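Local coordinates for protein D-mannonate dehydratase (Streptococcus suis, PDB 3BDK) that probably catalyses the manganese- or iron-dependent dehydration of D-mannonate to 2-dehydro-3-deoxy-D-gluconate, within a TIM barrel of the xylose isomerase type, at residues Met126-Trp131 with Glu176-Ile181; Ala196-Phe201 with Arg232-Gln237; Pro223-Phe228 with Trp295-Thr300. All coordinates share one frame; numbering follows the deposited sequence.

Contact 1: residues Met126-Trp131 with Glu176-Ile181. With DNO (D-mannose), chain C.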
loop_
_atom_site.group_PDB
_atom_site.type_symbol
_atom_site.label_atom_id
_atom_site.label_comp_id
_atom_site.label_asym_id
_atom_site.label_seq_id
_atom_site.Cartn_x
_atom_site.Cartn_y
_atom_site.Cartn_z
ATOM N N MET A 126 12.681 22.116 18.868
ATOM C CA MET A 126 12.909 22.905 17.695
ATOM C C MET A 126 12.394 24.306 17.938
ATOM O O MET A 126 11.186 24.532 18.034
ATOM C CB MET A 126 12.189 22.275 16.510
ATOM C CG MET A 126 12.877 22.478 15.163
ATOM S SD MET A 126 11.894 21.899 13.756
ATOM C CE MET A 126 11.243 20.351 14.412
ATOM N N PRO A 127 13.309 25.267 18.049
ATOM C CA PRO A 127 12.912 26.644 18.247
ATOM C C PRO A 127 11.838 27.039 17.259
ATOM O O PRO A 127 11.896 26.612 16.104
ATOM C CB PRO A 127 14.188 27.406 17.935
ATOM C CG PRO A 127 15.276 26.468 18.307
ATOM C CD PRO A 127 14.774 25.102 18.021
ATOM N N VAL A 128 10.857 27.806 17.741
ATOM C CA VAL A 128 9.871 28.525 16.941
ATOM C C VAL A 128 8.822 27.657 16.227
ATOM O O VAL A 128 7.660 27.643 16.629
ATOM C CB VAL A 128 10.536 29.518 15.951
ATOM C CG1 VAL A 128 9.517 30.513 15.442
ATOM C CG2 VAL A 128 11.660 30.262 16.618
ATOM N N PHE A 129 9.224 26.954 15.169
ATOM C CA PHE A 129 8.311 26.128 14.372
ATOM C C PHE A 129 8.624 24.658 14.592
ATOM O O PHE A 129 9.731 24.330 15.009
ATOM C CB PHE A 129 8.476 26.417 12.876
ATOM C CG PHE A 129 8.631 27.874 12.540
ATOM C CD1 PHE A 129 9.896 28.430 12.383
ATOM C CD2 PHE A 129 7.515 28.685 12.368
ATOM C CE1 PHE A 129 10.053 29.786 12.071
ATOM C CE2 PHE A 129 7.658 30.033 12.062
ATOM C CZ PHE A 129 8.935 30.586 11.913
ATOM N N ASP A 130 7.659 23.781 14.283
ATOM C CA ASP A 130 7.903 22.333 14.306
ATOM C C ASP A 130 8.210 21.736 12.931
ATOM O O ASP A 130 8.580 20.559 12.807
ATOM C CB ASP A 130 6.728 21.612 14.930
ATOM C CG ASP A 130 6.394 22.142 16.297
ATOM O OD1 ASP A 130 5.172 22.208 16.600
ATOM O OD2 ASP A 130 7.348 22.496 17.050
ATOM N N TRP A 131 8.044 22.557 11.909
ATOM C CA TRP A 131 8.431 22.214 10.553
ATOM C C TRP A 131 8.258 23.469 9.708
ATOM O O TRP A 131 7.614 24.434 10.128
ATOM C CB TRP A 131 7.576 21.062 10.008
ATOM C CG TRP A 131 6.101 21.316 10.108
ATOM C CD1 TRP A 131 5.287 20.989 11.144
ATOM C CD2 TRP A 131 5.271 21.978 9.143
ATOM N NE1 TRP A 131 3.997 21.391 10.887
ATOM C CE2 TRP A 131 3.958 22.005 9.669
ATOM C CE3 TRP A 131 5.507 22.549 7.884
ATOM C CZ2 TRP A 131 2.878 22.573 8.977
ATOM C CZ3 TRP A 131 4.423 23.124 7.196
ATOM C CH2 TRP A 131 3.133 23.127 7.747
ATOM N N GLU A 176 3.502 39.970 17.543
ATOM C CA GLU A 176 4.566 40.815 18.095
ATOM C C GLU A 176 5.477 39.986 19.008
ATOM O O GLU A 176 6.649 40.323 19.198
ATOM C CB GLU A 176 3.971 42.021 18.845
ATOM C CG GLU A 176 4.958 42.812 19.752
ATOM C CD GLU A 176 5.897 43.759 18.989
ATOM O OE1 GLU A 176 6.102 43.584 17.759
ATOM O OE2 GLU A 176 6.437 44.689 19.632
ATOM N N GLU A 177 4.927 38.899 19.550
ATOM C CA GLU A 177 5.667 37.984 20.423
ATOM C C GLU A 177 6.679 37.137 19.640
ATOM O O GLU A 177 7.868 37.129 19.967
ATOM C CB GLU A 177 4.696 37.085 21.212
ATOM C CG GLU A 177 5.288 36.406 22.462
ATOM C CD GLU A 177 4.280 35.494 23.174
ATOM O OE1 GLU A 177 3.475 35.998 23.993
ATOM O OE2 GLU A 177 4.298 34.265 22.920
ATOM N N MET A 178 6.203 36.434 18.609
ATOM C CA MET A 178 7.067 35.592 17.777
ATOM C C MET A 178 8.251 36.366 17.203
ATOM O O MET A 178 9.382 35.887 17.251
ATOM C CB MET A 178 6.272 34.885 16.668
ATOM C CG MET A 178 5.429 33.710 17.173
ATOM S SD MET A 178 6.371 32.203 17.520
ATOM C CE MET A 178 5.962 31.255 16.045
ATOM N N LYS A 179 7.999 37.570 16.690
ATOM C CA LYS A 179 9.087 38.451 16.265
ATOM C C LYS A 179 10.189 38.494 17.329
ATOM O O LYS A 179 11.345 38.192 17.042
ATOM C CB LYS A 179 8.570 39.858 15.949
ATOM C CG LYS A 179 9.674 40.868 15.616
ATOM C CD LYS A 179 9.148 42.073 14.847
ATOM C CE LYS A 179 10.314 42.845 14.238
ATOM N NZ LYS A 179 9.849 43.979 13.400
ATOM N N ALA A 180 9.810 38.831 18.557
ATOM C CA ALA A 180 10.749 38.918 19.673
ATOM C C ALA A 180 11.278 37.558 20.149
ATOM O O ALA A 180 12.334 37.482 20.786
ATOM C CB ALA A 180 10.102 39.674 20.832
ATOM N N ILE A 181 10.539 36.494 19.864
ATOM C CA ILE A 181 10.997 35.140 20.155
ATOM C C ILE A 181 12.124 34.786 19.176
ATOM O O ILE A 181 13.129 34.145 19.542
ATOM C CB ILE A 181 9.830 34.134 20.053
ATOM C CG1 ILE A 181 8.895 34.315 21.252
ATOM C CG2 ILE A 181 10.341 32.709 20.022
ATOM C CD1 ILE A 181 7.493 33.756 21.071
HETATM C C1 DNO C . 5.653 17.657 10.896
HETATM C C2 DNO C . 4.626 16.593 11.317
HETATM C C3 DNO C . 3.372 17.147 12.063
HETATM C C4 DNO C . 3.507 18.016 13.356
HETATM C C5 DNO C . 4.601 17.662 14.408
HETATM C C6 DNO C . 4.140 18.107 15.801
HETATM O O1 DNO C . 6.573 17.369 10.129
HETATM O O2 DNO C . 5.270 15.542 12.061
HETATM O O3 DNO C . 2.528 16.048 12.393
HETATM O O4 DNO C . 3.578 19.401 12.992
HETATM O O5 DNO C . 4.912 16.261 14.470
HETATM O O6 DNO C . 4.705 19.386 16.102
#

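Contact 2: residues Ala196-Phe201 with Arg232-Gln237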
loop_
_atom_site.group_PDB
_atom_site.type_symbol
_atom_site.label_atom_id
_atom_site.label_comp_id
_atom_site.label_asym_id
_atom_site.label_seq_id
_atom_site.Cartn_x
_atom_site.Cartn_y
_atom_site.Cartn_z
ATOM N N ALA A 196 22.358 22.918 26.137
ATOM C CA ALA A 196 22.203 23.127 27.581
ATOM C C ALA A 196 20.748 23.189 28.041
ATOM O O ALA A 196 20.399 22.638 29.077
ATOM C CB ALA A 196 22.941 24.388 28.015
ATOM N N ASN A 197 19.903 23.871 27.283
ATOM C CA ASN A 197 18.516 23.947 27.648
ATOM C C ASN A 197 17.865 22.569 27.602
ATOM O O ASN A 197 17.019 22.248 28.453
ATOM C CB ASN A 197 17.804 24.959 26.768
ATOM C CG ASN A 197 18.352 26.366 26.955
ATOM O OD1 ASN A 197 19.139 26.617 27.864
ATOM N ND2 ASN A 197 17.938 27.286 26.102
ATOM N N LEU A 198 18.302 21.749 26.645
ATOM C CA LEU A 198 17.766 20.416 26.442
ATOM C C LEU A 198 18.258 19.480 27.510
ATOM O O LEU A 198 17.487 18.693 28.053
ATOM C CB LEU A 198 18.164 19.858 25.068
ATOM C CG LEU A 198 17.813 18.390 24.740
ATOM C CD1 LEU A 198 16.303 18.136 24.730
ATOM C CD2 LEU A 198 18.422 17.972 23.414
ATOM N N GLU A 199 19.552 19.543 27.791
ATOM C CA GLU A 199 20.131 18.694 28.803
ATOM C C GLU A 199 19.427 18.891 30.147
ATOM O O GLU A 199 19.090 17.923 30.830
ATOM C CB GLU A 199 21.611 18.976 28.926
ATOM C CG GLU A 199 22.368 17.829 29.575
ATOM C CD GLU A 199 23.732 18.244 30.037
ATOM O OE1 GLU A 199 24.310 19.153 29.391
ATOM O OE2 GLU A 199 24.206 17.677 31.052
ATOM N N TYR A 200 19.193 20.151 30.498
ATOM C CA TYR A 200 18.461 20.516 31.691
ATOM C C TYR A 200 17.088 19.859 31.711
ATOM O O TYR A 200 16.675 19.287 32.726
ATOM C CB TYR A 200 18.291 22.029 31.735
ATOM C CG TYR A 200 17.684 22.568 33.021
ATOM C CD1 TYR A 200 18.491 22.857 34.129
ATOM C CD2 TYR A 200 16.316 22.811 33.118
ATOM C CE1 TYR A 200 17.947 23.367 35.301
ATOM C CE2 TYR A 200 15.757 23.318 34.283
ATOM C CZ TYR A 200 16.576 23.601 35.374
ATOM O OH TYR A 200 16.026 24.107 36.535
ATOM N N PHE A 201 16.393 19.962 30.580
ATOM C CA PHE A 201 15.068 19.363 30.374
ATOM C C PHE A 201 15.100 17.834 30.479
ATOM O O PHE A 201 14.254 17.241 31.130
ATOM C CB PHE A 201 14.524 19.814 29.007
ATOM C CG PHE A 201 13.218 19.184 28.609
ATOM C CD1 PHE A 201 13.181 18.204 27.618
ATOM C CD2 PHE A 201 12.017 19.608 29.178
ATOM C CE1 PHE A 201 11.983 17.636 27.225
ATOM C CE2 PHE A 201 10.804 19.051 28.783
ATOM C CZ PHE A 201 10.785 18.056 27.812
ATOM N N ARG A 232 19.309 24.883 15.112
ATOM C CA ARG A 232 18.745 23.537 15.149
ATOM C C ARG A 232 19.836 22.601 15.577
ATOM O O ARG A 232 20.973 22.755 15.144
ATOM C CB ARG A 232 18.250 23.096 13.780
ATOM C CG ARG A 232 16.794 23.408 13.478
ATOM C CD ARG A 232 16.573 24.854 13.006
ATOM N NE ARG A 232 15.165 25.070 12.677
ATOM C CZ ARG A 232 14.255 25.620 13.487
ATOM N NH1 ARG A 232 12.992 25.751 13.074
ATOM N NH2 ARG A 232 14.582 26.056 14.699
ATOM N N ILE A 233 19.510 21.626 16.425
ATOM C CA ILE A 233 20.534 20.712 16.922
ATOM C C ILE A 233 20.263 19.231 16.649
ATOM O O ILE A 233 21.199 18.410 16.591
ATOM C CB ILE A 233 20.895 20.955 18.426
ATOM C CG1 ILE A 233 19.647 20.892 19.330
ATOM C CG2 ILE A 233 21.672 22.263 18.587
ATOM C CD1 ILE A 233 19.968 20.977 20.820
ATOM N N ILE A 234 19.004 18.868 16.470
ATOM C CA ILE A 234 18.715 17.475 16.214
ATOM C C ILE A 234 18.684 17.289 14.713
ATOM O O ILE A 234 17.632 17.255 14.081
ATOM C CB ILE A 234 17.455 16.974 16.974
ATOM C CG1 ILE A 234 17.450 17.550 18.400
ATOM C CG2 ILE A 234 17.475 15.467 17.084
ATOM C CD1 ILE A 234 18.703 17.158 19.245
ATOM N N THR A 235 19.876 17.159 14.159
ATOM C CA THR A 235 20.083 17.367 12.742
ATOM C C THR A 235 20.838 16.223 12.023
ATOM O O THR A 235 20.822 16.175 10.796
ATOM C CB THR A 235 20.804 18.762 12.502
ATOM O OG1 THR A 235 22.079 18.777 13.146
ATOM C CG2 THR A 235 19.981 19.937 13.032
ATOM N N GLY A 236 21.480 15.313 12.775
ATOM C CA GLY A 236 22.308 14.241 12.193
ATOM C C GLY A 236 22.979 13.257 13.159
ATOM O O GLY A 236 22.721 13.262 14.370
ATOM N N GLN A 237 23.862 12.413 12.617
ATOM C CA GLN A 237 24.518 11.337 13.379
ATOM C C GLN A 237 25.180 11.802 14.668
ATOM O O GLN A 237 24.998 11.171 15.704
ATOM C CB GLN A 237 25.544 10.591 12.513
ATOM C CG GLN A 237 26.325 9.467 13.237
ATOM C CD GLN A 237 25.431 8.423 13.931
ATOM O OE1 GLN A 237 24.323 8.123 13.481
ATOM N NE2 GLN A 237 25.924 7.867 15.033
#

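Contact 3: residues Pro223-Phe228 with Trp295-Thr300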
loop_
_atom_site.group_PDB
_atom_site.type_symbol
_atom_site.label_atom_id
_atom_site.label_comp_id
_atom_site.label_asym_id
_atom_site.label_seq_id
_atom_site.Cartn_x
_atom_site.Cartn_y
_atom_site.Cartn_z
ATOM N N PRO A 223 13.144 21.016 8.727
ATOM C CA PRO A 223 14.281 20.197 8.295
ATOM C C PRO A 223 15.458 20.311 9.258
ATOM O O PRO A 223 15.382 21.049 10.240
ATOM C CB PRO A 223 14.650 20.806 6.941
ATOM C CG PRO A 223 14.214 22.224 7.042
ATOM C CD PRO A 223 12.972 22.213 7.887
ATOM N N PRO A 224 16.534 19.583 8.975
ATOM C CA PRO A 224 17.603 19.374 9.955
ATOM C C PRO A 224 18.773 20.326 9.731
ATOM O O PRO A 224 19.929 19.917 9.834
ATOM C CB PRO A 224 18.040 17.932 9.686
ATOM C CG PRO A 224 17.726 17.712 8.249
ATOM C CD PRO A 224 16.476 18.500 7.977
ATOM N N TYR A 225 18.467 21.584 9.428
ATOM C CA TYR A 225 19.481 22.631 9.394
ATOM C C TYR A 225 18.874 23.996 9.699
ATOM O O TYR A 225 17.654 24.160 9.688
ATOM C CB TYR A 225 20.178 22.659 8.031
ATOM C CG TYR A 225 19.239 22.486 6.859
ATOM C CD1 TYR A 225 18.393 23.513 6.465
ATOM C CD2 TYR A 225 19.199 21.294 6.147
ATOM C CE1 TYR A 225 17.532 23.359 5.395
ATOM C CE2 TYR A 225 18.342 21.131 5.075
ATOM C CZ TYR A 225 17.511 22.166 4.703
ATOM O OH TYR A 225 16.656 22.009 3.636
ATOM N N GLY A 226 19.733 24.973 9.973
ATOM C CA GLY A 226 19.280 26.310 10.346
ATOM C C GLY A 226 18.450 26.929 9.249
ATOM O O GLY A 226 18.865 26.942 8.094
ATOM N N ILE A 227 17.257 27.400 9.594
ATOM C CA ILE A 227 16.488 28.288 8.715
ATOM C C ILE A 227 16.388 29.641 9.376
ATOM O O ILE A 227 16.384 29.730 10.603
ATOM C CB ILE A 227 15.045 27.804 8.461
ATOM C CG1 ILE A 227 14.314 27.560 9.796
ATOM C CG2 ILE A 227 15.043 26.608 7.510
ATOM C CD1 ILE A 227 13.009 26.687 9.739
ATOM N N PHE A 228 16.307 30.695 8.566
ATOM C CA PHE A 228 15.990 32.014 9.083
ATOM C C PHE A 228 16.898 32.378 10.266
ATOM O O PHE A 228 16.449 33.010 11.246
ATOM C CB PHE A 228 14.534 32.031 9.562
ATOM C CG PHE A 228 13.534 31.710 8.498
ATOM C CD1 PHE A 228 13.606 32.320 7.245
ATOM C CD2 PHE A 228 12.478 30.857 8.774
ATOM C CE1 PHE A 228 12.668 32.063 6.279
ATOM C CE2 PHE A 228 11.523 30.590 7.826
ATOM C CZ PHE A 228 11.609 31.178 6.573
ATOM N N TRP A 295 19.136 22.186 -3.164
ATOM C CA TRP A 295 17.944 23.000 -3.443
ATOM C C TRP A 295 16.835 22.906 -2.386
ATOM O O TRP A 295 15.836 23.635 -2.446
ATOM C CB TRP A 295 17.359 22.620 -4.810
ATOM C CG TRP A 295 16.956 21.138 -4.926
ATOM C CD1 TRP A 295 17.754 20.099 -5.321
ATOM C CD2 TRP A 295 15.674 20.563 -4.629
ATOM N NE1 TRP A 295 17.052 18.921 -5.278
ATOM C CE2 TRP A 295 15.776 19.178 -4.855
ATOM C CE3 TRP A 295 14.458 21.082 -4.184
ATOM C CZ2 TRP A 295 14.703 18.316 -4.685
ATOM C CZ3 TRP A 295 13.395 20.216 -3.991
ATOM C CH2 TRP A 295 13.522 18.853 -4.247
ATOM N N GLY A 296 16.993 22.008 -1.426
ATOM C CA GLY A 296 15.911 21.727 -0.494
ATOM C C GLY A 296 15.432 20.304 -0.681
ATOM O O GLY A 296 16.238 19.379 -0.857
ATOM N N PHE A 297 14.119 20.112 -0.649
ATOM C CA PHE A 297 13.577 18.760 -0.651
ATOM C C PHE A 297 12.084 18.737 -0.879
ATOM O O PHE A 297 11.391 19.740 -0.673
ATOM C CB PHE A 297 13.912 18.033 0.657
ATOM C CG PHE A 297 13.276 18.638 1.871
ATOM C CD1 PHE A 297 13.922 19.624 2.588
ATOM C CD2 PHE A 297 12.039 18.203 2.315
ATOM C CE1 PHE A 297 13.336 20.190 3.725
ATOM C CE2 PHE A 297 11.440 18.776 3.450
ATOM C CZ PHE A 297 12.106 19.771 4.154
ATOM N N GLN A 298 11.603 17.568 -1.294
ATOM C CA GLN A 298 10.203 17.351 -1.563
ATOM C C GLN A 298 9.778 15.966 -1.119
ATOM O O GLN A 298 10.437 14.963 -1.447
ATOM C CB GLN A 298 9.895 17.519 -3.043
ATOM C CG GLN A 298 8.405 17.252 -3.314
ATOM C CD GLN A 298 7.882 17.776 -4.618
ATOM O OE1 GLN A 298 6.709 17.615 -4.896
ATOM N NE2 GLN A 298 8.729 18.397 -5.426
ATOM N N GLU A 299 8.673 15.916 -0.377
ATOM C CA GLU A 299 8.083 14.663 0.058
ATOM C C GLU A 299 7.525 13.904 -1.147
ATOM O O GLU A 299 6.962 14.508 -2.061
ATOM C CB GLU A 299 6.987 14.929 1.082
ATOM C CG GLU A 299 7.530 15.543 2.357
ATOM C CD GLU A 299 6.495 15.754 3.466
ATOM O OE1 GLU A 299 5.484 15.004 3.535
ATOM O OE2 GLU A 299 6.730 16.682 4.278
ATOM N N THR A 300 7.689 12.583 -1.132
ATOM C CA THR A 300 7.255 11.746 -2.237
ATOM C C THR A 300 6.361 10.623 -1.754
ATOM O O THR A 300 5.974 10.575 -0.596
ATOM C CB THR A 300 8.464 11.115 -3.003
ATOM O OG1 THR A 300 9.170 10.217 -2.141
ATOM C CG2 THR A 300 9.408 12.187 -3.524
#

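Contact 1: residues Met126-Trp131 with Glu176-Ile181
The backbones of V128 and I181 come nearest each other, with CA of V128 7.4 Å from CA of I181, where a loop leaving barrel strand 120-123 passes the first turns of helix 176-187. In this TIM-barrel enzyme the same loop carries pocket residues D130 and W131. At V128 the chain reverses sharply: phi 70° and psi -73° are those of a classic gamma turn, closed by a weak hydrogen bond from F129 N to P127 O, 2.9 Å long. The turn brings the branched side chain of V128 up to the helix, where a compact apolar group fits between M178 and I181. CG1 of V128 lies 3.7 Å from CE of M178, and its other methyl, CG2, lies 4.4 Å from CG2 of I181. The methionine chain bends at chi2 (-77°) and again at chi3, which lays its methyl against the loop; a flexible thioether suits this partly exposed seam. The same CE lies 4.5 Å from CE2 of F129, an oblique approach to the ring. CG1 of V128 also sits 3.4 Å above the plane of the F129 ring, over its centre, so one methyl joins phenylalanine and methionine. Beyond them the loop turns to the bound D-mannose. N124 ND2 hydrogen-bonds OD2 of D130, which steadies the carboxylate, while OD1 of D130 is 2.9 Å from O6 of the sugar. The sugar's O4 lies at the indole edge, near its plane, 2.9 Å from NE1 of W131.

Contact 2: residues Ala196-Phe201 with Arg232-Gln237
Within 196-201 and 232-237 no flat group takes part where L198 meets I233 and I234; the aromatic residues beside the cluster are W195, which packs on both isoleucines, and F125, which L198 touches. F201 meets Y106 edge-to-face, and Y200 makes a cation-pi pair with R99. The contact itself is a cluster of methyls. CD2 of L198 is 4.3 Å from CD1 of I233 and equally 4.3 Å from CD1 of I234, so one leucine branch rests against the ends of two isoleucines. CD1 of I233 and CD1 of I234 are themselves 4.3 Å apart, which makes a nearly equilateral triangle. I233 points at the helix and extends its long branch (chi2 174°), whereas the CA–CB bond of I234 does not aim at the helix, and a bend at chi2 (-59°) brings its CD1 to the leucine. I234 centres an inverse gamma turn, and its N is hydrogen-bonded to OD1 of D221, which helps hold this loop in shape. Aliphatic residues suit a fully buried site such as this. W195 lies a turn earlier on helix 191-210, and I218 of barrel strand 215-218 touches L198 and I234, so that helix, loop and strand share one apolar layer.

Contact 3: residues Pro223-Phe228 with Trp295-Thr300
Strand 296-299, an inner member of a four-stranded antiparallel sheet, packs here against the loop that follows barrel strand 215-218, just past pocket residue D222. The loop segment starts with a cis peptide bond before P223, a geometry that proline accepts more readily than other residues, and the CB of P223 is directed toward the strand. The centre of the contact is the ring of F297. CB of P223 lies 3.5 Å from CE1 of F297 and 3.9 Å from its CZ, an oblique approach in which the two side chains cross at about a right angle. Y225 comes from another direction: its OH lies at the edge of the phenylalanine ring, in the ring plane, 3.8 Å from CD1 of F297. The tyrosine and phenylalanine side chains run antiparallel past one another. P223 fills the angle between them, because its CB also stands 3.9 Å above one face of the Y225 ring, displaced toward the rim. With chi1 at 65°, CG of F297 is tucked between the backbone N and the carbonyl carbon, and the ring reaches the loop, its edge toward the hydroxyl of Y225.

Next to it, CA of G296 is 4.2 Å from OH of Y225. Its phi of 115° would press a CB against the carbonyl oxygen of W295, which accounts for glycine here. The indole of W295 extends forward beside the strand, and F297 N lies 3.4 Å above its plane, toward the rim. Strand 145-150 flanks 296-299 through backbone bonds between F297 and F149, and the side chains of Y225 and I227 also touch F149. On the other flank runs strand 290-293, paired through Q298 and T291, while T383 of the second subunit packs on W295 and T380 of the same subunit on Q298.

In the fold
The three contacts lie near one another beside the D-mannose and manganese site, with centres about 17 Å apart for contacts 1 and 2, 17 Å for contacts 1 and 3, and 18 Å for contacts 2 and 3. Contact 1 supplies D130 and W131 to the ligand pocket. In contact 3 the P223 side chain is about 8 Å from the sugar, and in contact 2 that of I234 is about 13 Å away. R232 links all three: its NH2 lies 3.1 Å from P127 O, a probable hydrogen bond, and its NH1 packs 3.5 Å from CD1 of I227. F129 CE1 and F228 CD2, 4.2 Å apart, join contacts 1 and 3 directly.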